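Local coordinates for purine nucleoside phosphorylase (Thermus thermophilus, PDB 1ODK), which probably catalyses the reversible phosphorolysis of purine nucleosides, releasing the free base and ribose 1-phosphate, at residues A141-P147 against R222-V227. Residues are numbered along the deposited sequence.
Sequences AEALGYP and RRMVEV
Residues 141-144 are the last turn of helix 131-144. Gly145 ends it in a left-handed conformation (phi 78°, psi 8°), and Tyr146 and Pro147 continue extended. Residues 222-227 are regular helix. Ala141 lies across from Val227 (CA-CA 5.8 Å) and Tyr146 from Arg223 (7.1 Å).

The polar network centres on Tyr146, chi1 m. Tyr146 OH donates to Glu226 OE2 (2.8 Å) and accepts from Arg222 NH2 (2.9 Å). Arg222 NH1 also bridges to Glu226 OE2 (3.1 Å), which closes a triangle. Glu226 is t, t; Arg222 is t, t, p, the p chi3 accompanying the bend of its guanidinium back to both partners. A water joins Arg223 NH1 (2.8 Å) to Pro147 O (3.0 Å).

Arg223, chi1 m and then extended, covers one face of the Tyr146 ring. Its CG makes a CH-pi contact almost on the ring normal.

Val227 CG2 meets Leu144 CD1 (3.5 Å) and Tyr146 CD2 (4.4 Å), and Val227 CG1 meets Ala141 CB (4.4 Å).

The C-terminal end of helix 131-144 and the following turn thus pack on the side of helix 214-233, within the alpha/beta phosphorylase fold. Glu219 salt-bridges both arginines. Backbone hydrogen bonds join Pro147 to Leu103 of strand 103-106, while Met224 and Val227 pack on strand 195-205.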
ATOM      1  N   ALA B 141      28.280   5.466 -26.891  1.00 19.80           N
ATOM      2  CA  ALA B 141      28.633   4.093 -26.542  1.00 18.81           C
ATOM      3  C   ALA B 141      28.813   3.283 -27.828  1.00 21.45           C
ATOM      4  O   ALA B 141      29.745   2.486 -27.950  1.00 20.03           O
ATOM      5  CB  ALA B 141      27.541   3.468 -25.682  1.00 19.36           C
ATOM      6  N   GLU B 142      27.914   3.493 -28.784  1.00 20.59           N
ATOM      7  CA  GLU B 142      27.984   2.788 -30.061  1.00 23.31           C
ATOM      8  C   GLU B 142      29.251   3.150 -30.818  1.00 21.99           C
ATOM      9  O   GLU B 142      29.958   2.281 -31.329  1.00 24.29           O
ATOM     10  CB  GLU B 142      26.778   3.139 -30.936  1.00 22.83           C
ATOM     11  CG  GLU B 142      25.545   2.310 -30.671  1.00 28.91           C
ATOM     12  CD  GLU B 142      24.400   2.677 -31.594  1.00 27.23           C
ATOM     13  OE1 GLU B 142      23.461   1.867 -31.728  1.00 29.49           O
ATOM     14  OE2 GLU B 142      24.434   3.779 -32.179  1.00 30.94           O
ATOM     15  N   ALA B 143      29.528   4.447 -30.889  1.00 23.97           N
ATOM     16  CA  ALA B 143      30.696   4.947 -31.596  1.00 23.77           C
ATOM     17  C   ALA B 143      32.017   4.423 -31.030  1.00 25.10           C
ATOM     18  O   ALA B 143      32.896   4.006 -31.787  1.00 24.42           O
ATOM     19  CB  ALA B 143      30.689   6.466 -31.581  1.00 19.34           C
ATOM     20  N   LEU B 144      32.161   4.445 -29.708  1.00 23.50           N
ATOM     21  CA  LEU B 144      33.396   3.978 -29.082  1.00 26.44           C
ATOM     22  C   LEU B 144      33.573   2.466 -29.197  1.00 26.79           C
ATOM     23  O   LEU B 144      34.690   1.957 -29.079  1.00 28.30           O
ATOM     24  CB  LEU B 144      33.453   4.417 -27.612  1.00 25.19           C
ATOM     25  CG  LEU B 144      33.641   5.927 -27.407  1.00 27.46           C
ATOM     26  CD1 LEU B 144      33.562   6.270 -25.931  1.00 29.56           C
ATOM     27  CD2 LEU B 144      34.987   6.360 -27.980  1.00 30.25           C
ATOM     28  N   GLY B 145      32.471   1.755 -29.417  1.00 25.80           N
ATOM     29  CA  GLY B 145      32.533   0.313 -29.590  1.00 23.93           C
ATOM     30  C   GLY B 145      32.676  -0.588 -28.375  1.00 24.45           C
ATOM     31  O   GLY B 145      32.881  -1.790 -28.534  1.00 24.82           O
ATOM     32  N   TYR B 146      32.571  -0.042 -27.167  1.00 21.84           N
ATOM     33  CA  TYR B 146      32.700  -0.872 -25.969  1.00 22.54           C
ATOM     34  C   TYR B 146      31.428  -1.688 -25.757  1.00 20.71           C
ATOM     35  O   TYR B 146      30.326  -1.187 -25.966  1.00 21.94           O
ATOM     36  CB  TYR B 146      32.949  -0.002 -24.730  1.00 24.57           C
ATOM     37  CG  TYR B 146      34.167   0.890 -24.821  1.00 25.89           C
ATOM     38  CD1 TYR B 146      35.420   0.363 -25.129  1.00 23.13           C
ATOM     39  CD2 TYR B 146      34.069   2.262 -24.577  1.00 25.32           C
ATOM     40  CE1 TYR B 146      36.547   1.180 -25.195  1.00 28.43           C
ATOM     41  CE2 TYR B 146      35.187   3.088 -24.638  1.00 29.52           C
ATOM     42  CZ  TYR B 146      36.426   2.541 -24.948  1.00 28.58           C
ATOM     43  OH  TYR B 146      37.535   3.355 -25.012  1.00 23.81           O
ATOM     44  N   PRO B 147      31.565  -2.959 -25.347  1.00 20.84           N
ATOM     45  CA  PRO B 147      30.392  -3.807 -25.116  1.00 21.39           C
ATOM     46  C   PRO B 147      29.416  -3.111 -24.171  1.00 21.86           C
ATOM     47  O   PRO B 147      29.805  -2.660 -23.090  1.00 18.52           O
ATOM     48  CB  PRO B 147      30.997  -5.062 -24.500  1.00 22.24           C
ATOM     49  CG  PRO B 147      32.315  -5.154 -25.200  1.00 22.53           C
ATOM     50  CD  PRO B 147      32.808  -3.726 -25.151  1.00 21.19           C
ATOM     51  N   ARG B 222      36.699   3.253 -16.840  1.00 17.98           N
ATOM     52  CA  ARG B 222      37.319   4.185 -17.778  1.00 17.02           C
ATOM     53  C   ARG B 222      36.444   4.370 -19.016  1.00 15.05           C
ATOM     54  O   ARG B 222      36.245   5.493 -19.482  1.00 16.63           O
ATOM     55  CB  ARG B 222      38.701   3.684 -18.209  1.00 18.42           C
ATOM     56  CG  ARG B 222      39.482   4.694 -19.056  1.00 17.44           C
ATOM     57  CD  ARG B 222      40.639   4.024 -19.787  1.00 23.78           C
ATOM     58  NE  ARG B 222      40.168   3.079 -20.799  1.00 26.54           N
ATOM     59  CZ  ARG B 222      39.537   3.428 -21.918  1.00 25.61           C
ATOM     60  NH1 ARG B 222      39.299   4.705 -22.183  1.00 26.81           N
ATOM     61  NH2 ARG B 222      39.134   2.496 -22.771  1.00 28.17           N
ATOM     62  N   ARG B 223      35.923   3.265 -19.541  1.00 15.00           N
ATOM     63  CA  ARG B 223      35.076   3.305 -20.731  1.00 15.39           C
ATOM     64  C   ARG B 223      33.804   4.105 -20.480  1.00 16.51           C
ATOM     65  O   ARG B 223      33.385   4.919 -21.305  1.00 14.10           O
ATOM     66  CB  ARG B 223      34.699   1.885 -21.151  1.00 19.94           C
ATOM     67  CG  ARG B 223      35.879   1.002 -21.523  1.00 23.02           C
ATOM     68  CD  ARG B 223      35.427  -0.435 -21.745  1.00 25.27           C
ATOM     69  NE  ARG B 223      36.510  -1.272 -22.254  1.00 27.62           N
ATOM     70  CZ  ARG B 223      36.375  -2.552 -22.576  1.00 28.34           C
ATOM     71  NH1 ARG B 223      35.198  -3.149 -22.441  1.00 30.11           N
ATOM     72  NH2 ARG B 223      37.415  -3.234 -23.039  1.00 31.52           N
ATOM     73  N   MET B 224      33.188   3.855 -19.331  1.00 14.65           N
ATOM     74  CA  MET B 224      31.961   4.540 -18.955  1.00 15.01           C
ATOM     75  C   MET B 224      32.152   6.061 -18.839  1.00 13.04           C
ATOM     76  O   MET B 224      31.310   6.837 -19.298  1.00 10.38           O
ATOM     77  CB  MET B 224      31.455   3.936 -17.640  1.00 14.11           C
ATOM     78  CG  MET B 224      30.731   4.876 -16.718  1.00 17.43           C
ATOM     79  SD  MET B 224      30.225   3.964 -15.260  1.00 17.70           S
ATOM     80  CE  MET B 224      31.655   4.116 -14.204  1.00 16.59           C
ATOM     81  N   VAL B 225      33.257   6.483 -18.231  1.00 11.08           N
ATOM     82  CA  VAL B 225      33.543   7.908 -18.065  1.00 10.83           C
ATOM     83  C   VAL B 225      33.802   8.589 -19.411  1.00 13.42           C
ATOM     84  O   VAL B 225      33.334   9.703 -19.654  1.00 14.60           O
ATOM     85  CB  VAL B 225      34.764   8.120 -17.136  1.00 11.56           C
ATOM     86  CG1 VAL B 225      35.144   9.601 -17.087  1.00 12.76           C
ATOM     87  CG2 VAL B 225      34.431   7.617 -15.730  1.00 12.17           C
ATOM     88  N   GLU B 226      34.551   7.920 -20.282  1.00 14.88           N
ATOM     89  CA  GLU B 226      34.843   8.467 -21.603  1.00 16.61           C
ATOM     90  C   GLU B 226      33.530   8.674 -22.360  1.00 17.76           C
ATOM     91  O   GLU B 226      33.331   9.700 -23.017  1.00 14.95           O
ATOM     92  CB  GLU B 226      35.745   7.512 -22.388  1.00 21.31           C
ATOM     93  CG  GLU B 226      36.128   8.023 -23.770  1.00 26.51           C
ATOM     94  CD  GLU B 226      37.002   7.047 -24.538  1.00 29.47           C
ATOM     95  OE1 GLU B 226      37.476   7.415 -25.634  1.00 32.46           O
ATOM     96  OE2 GLU B 226      37.212   5.915 -24.051  1.00 27.85           O
ATOM     97  N   VAL B 227      32.633   7.695 -22.274  1.00 15.22           N
ATOM     98  CA  VAL B 227      31.345   7.807 -22.954  1.00 14.07           C
ATOM     99  C   VAL B 227      30.559   8.987 -22.394  1.00 15.99           C
ATOM    100  O   VAL B 227      30.015   9.797 -23.145  1.00 16.32           O
ATOM    101  CB  VAL B 227      30.501   6.518 -22.793  1.00 13.49           C
ATOM    102  CG1 VAL B 227      29.080   6.759 -23.279  1.00 15.13           C
ATOM    103  CG2 VAL B 227      31.129   5.382 -23.595  1.00 16.18           C
TER
HETATM  104  O   HOH W   1      32.575  -2.425 -21.914  1.00 19.11           O